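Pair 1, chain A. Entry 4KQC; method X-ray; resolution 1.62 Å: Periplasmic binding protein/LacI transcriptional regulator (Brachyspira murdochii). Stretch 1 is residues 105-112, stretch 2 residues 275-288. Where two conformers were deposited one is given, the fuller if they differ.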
# COMPACT_ATOMS: atom_id res chain seq x y z
N VAL A 105 3.18 15.06 -15.22
CA VAL A 105 2.68 14.98 -13.87
C VAL A 105 3.42 16.05 -13.03
O VAL A 105 4.59 15.94 -12.79
CB VAL A 105 2.84 13.57 -13.26
CG1 VAL A 105 2.37 13.59 -11.80
CG2 VAL A 105 2.11 12.55 -14.12
N LEU A 106 2.67 17.04 -12.55
CA LEU A 106 3.26 18.13 -11.82
C LEU A 106 3.72 17.82 -10.40
O LEU A 106 4.72 18.39 -9.92
CB LEU A 106 2.30 19.32 -11.80
CG LEU A 106 2.00 20.03 -13.11
CD1 LEU A 106 0.81 20.97 -12.94
CD2 LEU A 106 3.19 20.84 -13.53
N ALA A 107 2.95 16.97 -9.73
CA ALA A 107 3.12 16.61 -8.35
C ALA A 107 2.18 15.46 -8.06
O ALA A 107 1.21 15.23 -8.80
CB ALA A 107 2.83 17.79 -7.46
N THR A 108 2.50 14.74 -6.97
CA THR A 108 1.71 13.59 -6.51
C THR A 108 1.57 13.71 -5.00
O THR A 108 2.51 14.13 -4.29
CB THR A 108 2.43 12.30 -6.88
OG1 THR A 108 2.50 12.21 -8.32
CG2 THR A 108 1.79 11.09 -6.37
N ALA A 109 0.38 13.37 -4.51
CA ALA A 109 0.16 13.19 -3.06
C ALA A 109 0.02 11.69 -2.74
O ALA A 109 -0.91 11.05 -3.21
CB ALA A 109 -1.06 13.92 -2.63
N SER A 110 0.90 11.14 -1.91
CA SER A 110 0.89 9.72 -1.64
C SER A 110 1.66 9.35 -0.44
O SER A 110 2.46 10.13 0.04
CB SER A 110 1.56 8.97 -2.79
OG SER A 110 2.92 9.27 -2.93
N THR A 111 1.43 8.11 0.01
CA THR A 111 2.26 7.48 1.00
C THR A 111 3.64 7.30 0.36
O THR A 111 3.75 6.95 -0.82
CB THR A 111 1.64 6.14 1.32
OG1 THR A 111 0.29 6.36 1.80
CG2 THR A 111 2.54 5.37 2.34
N ASP A 112 4.71 7.44 1.12
CA ASP A 112 6.03 6.96 0.67
C ASP A 112 6.15 5.43 0.99
O ASP A 112 6.33 5.02 2.15
CB ASP A 112 7.09 7.80 1.38
CG ASP A 112 8.52 7.39 1.07
OD1 ASP A 112 8.78 6.26 0.67
OD2 ASP A 112 9.42 8.22 1.36
N SER A 275 -6.12 12.25 4.09
CA SER A 275 -5.09 13.18 3.67
C SER A 275 -4.68 13.03 2.23
O SER A 275 -4.41 14.02 1.56
CB SER A 275 -3.86 13.04 4.55
OG SER A 275 -2.97 14.12 4.31
N ILE A 276 -4.64 11.79 1.76
CA ILE A 276 -4.35 11.54 0.34
C ILE A 276 -5.38 12.26 -0.49
O ILE A 276 -5.04 12.98 -1.42
CB ILE A 276 -4.31 10.06 0.05
CG1 ILE A 276 -3.06 9.44 0.71
CG2 ILE A 276 -4.33 9.78 -1.41
CD1 ILE A 276 -3.06 7.93 0.77
N GLY A 277 -6.63 12.12 -0.18
CA GLY A 277 -7.65 12.80 -0.98
C GLY A 277 -7.64 14.30 -0.80
O GLY A 277 -7.77 15.05 -1.76
N PHE A 278 -7.48 14.77 0.42
CA PHE A 278 -7.49 16.20 0.68
C PHE A 278 -6.33 16.88 -0.07
O PHE A 278 -6.49 17.94 -0.73
CB PHE A 278 -7.43 16.45 2.17
CG PHE A 278 -7.69 17.86 2.54
CD1 PHE A 278 -6.69 18.81 2.45
CD2 PHE A 278 -8.92 18.22 3.01
CE1 PHE A 278 -6.92 20.12 2.80
CE2 PHE A 278 -9.17 19.54 3.33
CZ PHE A 278 -8.16 20.49 3.21
N GLN A 279 -5.16 16.26 0.04
CA GLN A 279 -3.93 16.83 -0.56
C GLN A 279 -3.96 16.75 -2.08
O GLN A 279 -3.47 17.67 -2.75
CB GLN A 279 -2.68 16.23 0.01
CG GLN A 279 -2.49 16.61 1.50
CD GLN A 279 -2.36 18.11 1.73
OE1 GLN A 279 -1.81 18.82 0.90
NE2 GLN A 279 -2.89 18.60 2.86
N ALA A 280 -4.54 15.69 -2.63
CA ALA A 280 -4.73 15.58 -4.09
C ALA A 280 -5.49 16.76 -4.63
O ALA A 280 -5.05 17.37 -5.59
CB ALA A 280 -5.46 14.30 -4.44
N VAL A 281 -6.66 17.07 -4.04
CA VAL A 281 -7.47 18.16 -4.53
C VAL A 281 -6.76 19.47 -4.27
O VAL A 281 -6.88 20.36 -5.11
CB VAL A 281 -8.88 18.10 -3.95
CG1 VAL A 281 -9.63 19.42 -4.21
CG2 VAL A 281 -9.59 16.91 -4.54
N THR A 282 -6.13 19.64 -3.10
CA THR A 282 -5.36 20.84 -2.86
C THR A 282 -4.31 21.12 -3.93
O THR A 282 -4.20 22.23 -4.39
CB THR A 282 -4.71 20.79 -1.45
OG1 THR A 282 -5.77 20.68 -0.48
CG2 THR A 282 -3.92 22.07 -1.13
N LEU A 283 -3.50 20.13 -4.25
CA LEU A 283 -2.48 20.26 -5.27
C LEU A 283 -3.15 20.63 -6.60
O LEU A 283 -2.65 21.47 -7.34
CB LEU A 283 -1.70 18.94 -5.43
CG LEU A 283 -0.70 18.58 -4.34
CD1 LEU A 283 -0.13 17.17 -4.54
CD2 LEU A 283 0.36 19.63 -4.38
N ALA A 284 -4.25 19.96 -6.91
CA ALA A 284 -4.89 20.20 -8.19
C ALA A 284 -5.43 21.60 -8.32
O ALA A 284 -5.26 22.25 -9.37
CB ALA A 284 -5.93 19.17 -8.43
N TYR A 285 -6.03 22.07 -7.25
CA TYR A 285 -6.54 23.40 -7.16
C TYR A 285 -5.43 24.40 -7.33
O TYR A 285 -5.57 25.37 -8.13
CB TYR A 285 -7.34 23.58 -5.87
CG TYR A 285 -7.82 25.00 -5.73
CD1 TYR A 285 -8.91 25.40 -6.43
CD2 TYR A 285 -7.17 25.90 -4.91
CE1 TYR A 285 -9.40 26.69 -6.36
CE2 TYR A 285 -7.63 27.22 -4.82
CZ TYR A 285 -8.74 27.58 -5.57
OH TYR A 285 -9.30 28.86 -5.55
N LYS A 286 -4.35 24.23 -6.58
CA LYS A 286 -3.21 25.19 -6.67
C LYS A 286 -2.63 25.20 -8.07
O LYS A 286 -2.34 26.28 -8.65
CB LYS A 286 -2.11 24.84 -5.66
CG LYS A 286 -2.55 25.06 -4.21
CD LYS A 286 -1.43 24.67 -3.25
CE LYS A 286 -1.75 25.23 -1.87
NZ LYS A 286 -0.90 24.66 -0.80
N ALA A 287 -2.48 24.00 -8.66
CA ALA A 287 -1.94 23.90 -10.04
C ALA A 287 -2.90 24.56 -11.02
O ALA A 287 -2.44 25.18 -12.00
CB ALA A 287 -1.68 22.46 -10.41
N SER A 288 -4.22 24.51 -10.75
CA SER A 288 -5.21 25.14 -11.62
C SER A 288 -5.10 26.66 -11.61
O SER A 288 -5.53 27.32 -12.54
CB SER A 288 -6.62 24.70 -11.27
OG SER A 288 -7.21 25.35 -10.19

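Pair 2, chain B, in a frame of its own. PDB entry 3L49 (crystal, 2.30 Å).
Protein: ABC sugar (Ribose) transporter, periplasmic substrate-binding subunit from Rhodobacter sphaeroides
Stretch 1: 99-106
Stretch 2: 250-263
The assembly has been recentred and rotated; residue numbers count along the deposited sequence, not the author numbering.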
# COMPACT_ATOMS: atom_id res chain seq x y z
N ALA B 99 -10.10 15.57 0.35
CA ALA B 99 -9.64 15.56 -1.04
C ALA B 99 -10.77 15.68 -2.08
O ALA B 99 -11.85 15.11 -1.91
CB ALA B 99 -8.83 14.30 -1.30
N ILE B 100 -10.49 16.42 -3.15
CA ILE B 100 -11.33 16.46 -4.34
C ILE B 100 -11.38 15.07 -5.00
O ILE B 100 -12.44 14.59 -5.41
CB ILE B 100 -10.80 17.53 -5.34
CG1 ILE B 100 -11.11 18.94 -4.81
CG2 ILE B 100 -11.38 17.35 -6.76
CD1 ILE B 100 -10.15 20.00 -5.29
N ASN B 101 -10.23 14.42 -5.06
CA ASN B 101 -10.07 13.15 -5.76
C ASN B 101 -9.02 12.30 -5.05
O ASN B 101 -8.03 12.81 -4.54
CB ASN B 101 -9.70 13.42 -7.24
CG ASN B 101 -9.29 12.15 -7.99
OD1 ASN B 101 -8.13 11.72 -7.93
ND2 ASN B 101 -10.22 11.55 -8.73
N ASN B 102 -9.27 10.99 -5.02
CA ASN B 102 -8.29 10.03 -4.56
C ASN B 102 -7.99 9.04 -5.68
O ASN B 102 -8.84 8.22 -6.01
CB ASN B 102 -8.81 9.28 -3.33
CG ASN B 102 -7.83 8.24 -2.83
OD1 ASN B 102 -6.64 8.52 -2.66
ND2 ASN B 102 -8.33 7.04 -2.58
N THR B 103 -6.79 9.12 -6.26
CA THR B 103 -6.36 8.13 -7.25
C THR B 103 -5.68 6.96 -6.52
O THR B 103 -4.86 7.18 -5.64
CB THR B 103 -5.43 8.75 -8.33
OG1 THR B 103 -6.12 9.84 -8.96
CG2 THR B 103 -5.06 7.72 -9.39
N THR B 104 -6.04 5.73 -6.89
CA THR B 104 -5.70 4.55 -6.10
C THR B 104 -5.97 3.27 -6.91
O THR B 104 -6.07 3.34 -8.12
CB THR B 104 -6.49 4.55 -4.75
OG1 THR B 104 -6.10 3.44 -3.92
CG2 THR B 104 -8.02 4.53 -4.98
N SER B 105 -6.05 2.12 -6.24
CA SER B 105 -6.51 0.88 -6.83
C SER B 105 -7.79 0.45 -6.15
O SER B 105 -8.21 1.07 -5.16
CB SER B 105 -5.46 -0.22 -6.67
OG SER B 105 -4.31 0.06 -7.44
N ASN B 106 -8.42 -0.61 -6.65
CA ASN B 106 -9.62 -1.14 -6.01
C ASN B 106 -9.21 -2.08 -4.90
O ASN B 106 -9.07 -3.29 -5.09
CB ASN B 106 -10.54 -1.83 -7.01
CG ASN B 106 -11.92 -2.14 -6.42
OD1 ASN B 106 -12.12 -2.10 -5.21
ND2 ASN B 106 -12.87 -2.45 -7.29
N GLU B 250 1.13 4.14 -12.98
CA GLU B 250 -0.15 4.59 -13.51
C GLU B 250 -0.91 5.48 -12.55
O GLU B 250 -1.44 6.51 -12.96
CB GLU B 250 -1.04 3.43 -13.94
CG GLU B 250 -0.88 3.08 -15.38
CD GLU B 250 -1.37 4.15 -16.34
OE1 GLU B 250 -0.60 4.51 -17.26
OE2 GLU B 250 -2.51 4.63 -16.17
N ILE B 251 -0.95 5.06 -11.28
CA ILE B 251 -1.62 5.81 -10.21
C ILE B 251 -1.09 7.25 -10.12
O ILE B 251 -1.88 8.20 -10.12
CB ILE B 251 -1.52 5.05 -8.84
CG1 ILE B 251 -2.58 3.95 -8.77
CG2 ILE B 251 -1.70 5.98 -7.67
CD1 ILE B 251 -2.13 2.66 -8.06
N GLY B 252 0.23 7.42 -10.09
CA GLY B 252 0.85 8.73 -10.04
C GLY B 252 0.49 9.60 -11.23
O GLY B 252 0.14 10.77 -11.07
N LYS B 253 0.58 9.00 -12.42
CA LYS B 253 0.22 9.65 -13.69
C LYS B 253 -1.22 10.14 -13.71
O LYS B 253 -1.49 11.26 -14.13
CB LYS B 253 0.42 8.68 -14.84
CG LYS B 253 0.98 9.32 -16.08
CD LYS B 253 0.77 8.47 -17.31
CE LYS B 253 1.82 8.78 -18.37
NZ LYS B 253 1.21 9.13 -19.68
N LEU B 254 -2.13 9.29 -13.22
CA LEU B 254 -3.57 9.55 -13.28
C LEU B 254 -4.00 10.64 -12.30
O LEU B 254 -4.92 11.41 -12.59
CB LEU B 254 -4.36 8.27 -13.00
CG LEU B 254 -4.48 7.18 -14.08
CD1 LEU B 254 -4.87 5.86 -13.44
CD2 LEU B 254 -5.47 7.60 -15.16
N ALA B 255 -3.34 10.67 -11.14
CA ALA B 255 -3.56 11.68 -10.12
C ALA B 255 -3.26 13.09 -10.63
O ALA B 255 -4.00 14.03 -10.33
CB ALA B 255 -2.74 11.37 -8.87
N VAL B 256 -2.19 13.23 -11.41
CA VAL B 256 -1.79 14.52 -11.97
C VAL B 256 -2.79 15.00 -13.03
O VAL B 256 -3.05 16.20 -13.14
CB VAL B 256 -0.32 14.48 -12.51
CG1 VAL B 256 0.08 15.80 -13.15
CG2 VAL B 256 0.63 14.17 -11.38
N GLN B 257 -3.37 14.09 -13.79
CA GLN B 257 -4.38 14.54 -14.75
C GLN B 257 -5.75 14.77 -14.13
O GLN B 257 -6.56 15.45 -14.73
CB GLN B 257 -4.44 13.70 -16.03
CG GLN B 257 -3.92 12.31 -15.93
CD GLN B 257 -3.18 11.91 -17.18
OE1 GLN B 257 -3.46 10.87 -17.77
NE2 GLN B 257 -2.22 12.73 -17.60
N ASN B 258 -5.98 14.24 -12.94
CA ASN B 258 -7.11 14.69 -12.13
C ASN B 258 -6.90 16.14 -11.67
O ASN B 258 -7.84 16.94 -11.71
CB ASN B 258 -7.34 13.77 -10.94
CG ASN B 258 -8.11 12.53 -11.32
OD1 ASN B 258 -9.04 12.58 -12.12
ND2 ASN B 258 -7.71 11.39 -10.75
N VAL B 259 -5.68 16.46 -11.26
CA VAL B 259 -5.29 17.84 -10.96
C VAL B 259 -5.46 18.73 -12.20
O VAL B 259 -6.13 19.77 -12.14
CB VAL B 259 -3.83 17.93 -10.46
CG1 VAL B 259 -3.46 19.37 -10.16
CG2 VAL B 259 -3.61 17.08 -9.23
N ALA B 260 -4.87 18.31 -13.31
CA ALA B 260 -4.91 19.07 -14.56
C ALA B 260 -6.33 19.25 -15.10
O ALA B 260 -6.62 20.26 -15.74
CB ALA B 260 -4.02 18.41 -15.59
N ARG B 261 -7.20 18.28 -14.83
CA ARG B 261 -8.59 18.34 -15.27
C ARG B 261 -9.34 19.37 -14.46
O ARG B 261 -10.03 20.22 -15.02
CB ARG B 261 -9.26 16.97 -15.12
CG ARG B 261 -10.21 16.61 -16.24
CD ARG B 261 -10.96 15.31 -15.97
NE ARG B 261 -11.54 14.78 -17.21
CZ ARG B 261 -12.70 15.16 -17.73
NH1 ARG B 261 -13.45 16.08 -17.14
NH2 ARG B 261 -13.12 14.60 -18.86
N HIS B 262 -9.18 19.30 -13.15
CA HIS B 262 -9.83 20.19 -12.19
C HIS B 262 -9.49 21.67 -12.42
O HIS B 262 -10.37 22.54 -12.32
CB HIS B 262 -9.43 19.78 -10.77
CG HIS B 262 -9.91 20.72 -9.71
ND1 HIS B 262 -11.20 20.71 -9.23
CD2 HIS B 262 -9.26 21.70 -9.04
CE1 HIS B 262 -11.33 21.64 -8.30
NE2 HIS B 262 -10.17 22.26 -8.17
N LEU B 263 -8.23 21.93 -12.73
CA LEU B 263 -7.75 23.30 -12.90
C LEU B 263 -8.19 23.89 -14.23
O LEU B 263 -8.28 25.11 -14.37
CB LEU B 263 -6.23 23.36 -12.73
CG LEU B 263 -5.67 23.08 -11.32
CD1 LEU B 263 -4.17 22.96 -11.33
CD2 LEU B 263 -6.12 24.14 -10.32

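The sharpest difference lies at the centre of the contact, where pair 1 is apolar and pair 2 polar. In pair 1, Leu A283 reaches from the helix between Ala A107 and Ala A109 of the first stretch: its CD1 lies 4.2 Å from Ala A107 CB and 3.9 Å from Ala A109 CB. No hydrogen bond crosses between these stretches. In pair 2 the three matching positions are Asn B258, Asn B101 and Thr B103. Asn B258 ND2 donates to Thr B103 OG1 at 2.9 Å, with an N-H...acceptor angle of 130°. Proximity alone would suggest a second bond, since Asn B101 OD1 is also 2.9 Å from Asn B258 ND2, but the angle there is poor and the pair does not qualify.

These different side chains sit on nearly the same backbone. Fourteen central residues superpose with an RMSD of 0.6 Å. In each pair a strand runs almost antiparallel to a helix, at 164° in pair 1 and 162° in pair 2, with axes approaching to 7.5 and 7.6 Å. The tightest point of the register is also the same in both: CA of Ala A109 is 5.5 Å from CA of Ala A280, and CA of Thr B103 is 5.4 Å from CA of Ala B255. The alanine on the helix matches an alanine, so the close approach is made over a small residue both times.

At the strand position facing it, the side chain differs. Ala A109 CB rests 3.9 Å from Gln A279 CB. Thr B103, at chi1 -57° (m), puts CG2 3.7 Å from Leu B254 CB while OG1 takes the hydrogen bond, so one residue serves both apolar packing and polar pairing.

One end of the contact is built alike. Ile A276 and Ile B251 match within 0.1 Å at CA; both point sideways from CA, yet their ends come nearer the strand. Ile A276 CD1 lies 3.8 Å from Thr A111 OG1, and Ile B251 CD1 3.4 Å from Ser B105 OG.

At the other end the same space is filled differently. Leu A106 CD1 meets the small Ala A287 CB at 3.8 Å. In pair 2, Ile B100 CD1 lies over one face of the His B262 ring, 3.9 Å from its centroid and 25° off the normal, a CH-pi contact. The helices have drifted 1.9 Å apart at this matched CA, the loosest of the correspondences. The broader side chains accompany a larger buried surface, 395 Å² against 318 Å² in pair 1.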